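Local coordinates for protein DotI (Legionella pneumophila, PDB 3WZ4) that is a component of the inner-membrane complex of the type IVB secretion system, represented here by its periplasmic domain, at residues A[39-44]-A[130-134]. Coordinates in Å, arbitrary orientation, origin at the centre of the assembly. Residue numbers count along the deposited sequence, not the author numbering.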
loop_
_atom_site.group_PDB
_atom_site.type_symbol
_atom_site.label_atom_id
_atom_site.label_comp_id
_atom_site.label_asym_id
_atom_site.label_seq_id
_atom_site.Cartn_x
_atom_site.Cartn_y
_atom_site.Cartn_z
ATOM N N PHE A 39 8.439 2.816 0.105
ATOM C CA PHE A 39 7.258 3.377 0.747
ATOM C C PHE A 39 7.200 2.997 2.222
ATOM O O PHE A 39 6.501 3.636 3.007
ATOM C CB PHE A 39 5.977 2.872 0.070
ATOM C CG PHE A 39 5.745 3.433 -1.304
ATOM C CD1 PHE A 39 5.596 4.796 -1.496
ATOM C CD2 PHE A 39 5.646 2.594 -2.400
ATOM C CE1 PHE A 39 5.372 5.314 -2.759
ATOM C CE2 PHE A 39 5.421 3.104 -3.667
ATOM C CZ PHE A 39 5.285 4.465 -3.845
ATOM N N PHE A 40 7.929 1.951 2.594
ATOM C CA PHE A 40 7.769 1.353 3.916
ATOM C C PHE A 40 8.915 1.648 4.874
ATOM O O PHE A 40 10.052 1.855 4.459
ATOM C CB PHE A 40 7.586 -0.163 3.791
ATOM C CG PHE A 40 6.321 -0.564 3.091
ATOM C CD1 PHE A 40 6.300 -0.741 1.719
ATOM C CD2 PHE A 40 5.150 -0.764 3.809
ATOM C CE1 PHE A 40 5.141 -1.110 1.073
ATOM C CE2 PHE A 40 3.983 -1.132 3.168
ATOM C CZ PHE A 40 3.976 -1.306 1.799
ATOM N N THR A 41 8.595 1.667 6.163
ATOM C CA THR A 41 9.607 1.742 7.204
ATOM C C THR A 41 10.144 0.341 7.462
ATOM O O THR A 41 9.623 -0.638 6.927
ATOM C CB THR A 41 9.023 2.292 8.520
ATOM O OG1 THR A 41 8.082 1.351 9.056
ATOM C CG2 THR A 41 8.329 3.625 8.285
ATOM N N ALA A 42 11.179 0.249 8.289
ATOM C CA ALA A 42 11.779 -1.036 8.625
ATOM C C ALA A 42 10.715 -2.041 9.056
ATOM O O ALA A 42 10.589 -3.115 8.469
ATOM C CB ALA A 42 12.831 -0.864 9.721
ATOM N N GLU A 43 9.940 -1.685 10.075
ATOM C CA GLU A 43 8.912 -2.587 10.590
ATOM C C GLU A 43 7.722 -2.715 9.636
ATOM O O GLU A 43 7.044 -3.741 9.610
ATOM C CB GLU A 43 8.440 -2.148 11.980
ATOM C CG GLU A 43 7.647 -0.851 12.000
ATOM C CD GLU A 43 8.527 0.383 11.913
ATOM O OE1 GLU A 43 9.771 0.231 11.898
ATOM O OE2 GLU A 43 7.970 1.505 11.858
ATOM N N GLY A 44 7.474 -1.670 8.852
ATOM C CA GLY A 44 6.386 -1.691 7.893
ATOM C C GLY A 44 6.637 -2.691 6.781
ATOM O O GLY A 44 5.725 -3.390 6.338
ATOM N N GLY A 130 7.198 6.995 5.946
ATOM C CA GLY A 130 7.066 5.618 5.509
ATOM C C GLY A 130 5.894 4.921 6.171
ATOM O O GLY A 130 5.425 5.341 7.229
ATOM N N ILE A 131 5.420 3.848 5.547
ATOM C CA ILE A 131 4.310 3.073 6.086
ATOM C C ILE A 131 4.799 2.063 7.117
ATOM O O ILE A 131 5.688 1.258 6.832
ATOM C CB ILE A 131 3.561 2.334 4.966
ATOM C CG1 ILE A 131 2.921 3.342 4.005
ATOM C CG2 ILE A 131 2.514 1.392 5.549
ATOM C CD1 ILE A 131 2.409 2.722 2.721
ATOM N N SER A 132 4.223 2.114 8.316
ATOM C CA SER A 132 4.566 1.176 9.384
ATOM C C SER A 132 3.574 0.017 9.458
ATOM O O SER A 132 3.909 -1.072 9.921
ATOM C CB SER A 132 4.635 1.891 10.735
ATOM O OG SER A 132 5.827 2.652 10.842
ATOM N N GLN A 133 2.349 0.256 9.004
ATOM C CA GLN A 133 1.345 -0.797 8.972
ATOM C C GLN A 133 0.456 -0.650 7.750
ATOM O O GLN A 133 -0.005 0.444 7.430
ATOM C CB GLN A 133 0.497 -0.801 10.245
ATOM C CG GLN A 133 -0.451 -1.989 10.328
ATOM C CD GLN A 133 -1.277 -2.003 11.599
ATOM O OE1 GLN A 133 -1.900 -1.005 11.958
ATOM N NE2 GLN A 133 -1.288 -3.141 12.285
ATOM N N PHE A 134 0.224 -1.770 7.076
ATOM C CA PHE A 134 -0.578 -1.804 5.867
ATOM C C PHE A 134 -1.674 -2.849 6.054
ATOM O O PHE A 134 -1.401 -4.047 6.079
ATOM C CB PHE A 134 0.308 -2.169 4.676
ATOM C CG PHE A 134 -0.314 -1.885 3.339
ATOM C CD1 PHE A 134 -1.167 -2.803 2.745
ATOM C CD2 PHE A 134 -0.034 -0.706 2.665
ATOM C CE1 PHE A 134 -1.731 -2.547 1.510
ATOM C CE2 PHE A 134 -0.597 -0.445 1.429
ATOM C CZ PHE A 134 -1.445 -1.366 0.851
#
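A loop leading into a helix can borrow an edge strand's backbone for anchorage, as residues 39-44 do with segment 130-134 of the bent edge strand. I131 N donates to F39 O (2.8 Å) and T41 N to I131 O (3.0 Å); these bonds flank F40 and make a single beta bridge between F40 and I131. With chi1 near -65° (m), F40 swings its ring against I131 (m, t), whose CB lies 3.7 Å from F40 CD2 and whose CD1 sits over one ring face; F134, t at chi1, brings its CD2 to 4.1 Å from F40 CE2. F48, further along helix 42-54, extends this aromatic group, stacking on F40 and meeting F134 edge-to-face. T41, in the p rotamer, is the N-cap: its OG1 accepts from G44 N (3.1 Å). E43, p then m, folds its carboxylate back so that OE2 accepts from OG of S132 (m) at 2.6 Å. G44 packs bare against the strand, CA 3.2 Å from I131 O, where a CB would clash. S132 and Q133 both face L116 of the neighbouring strand, forming a classic beta bulge at the corner. The whole joins the N-terminus of helix 42-54 to a bulged edge strand: helices packed on an antiparallel sheet, consistent with the NTF2-like fold.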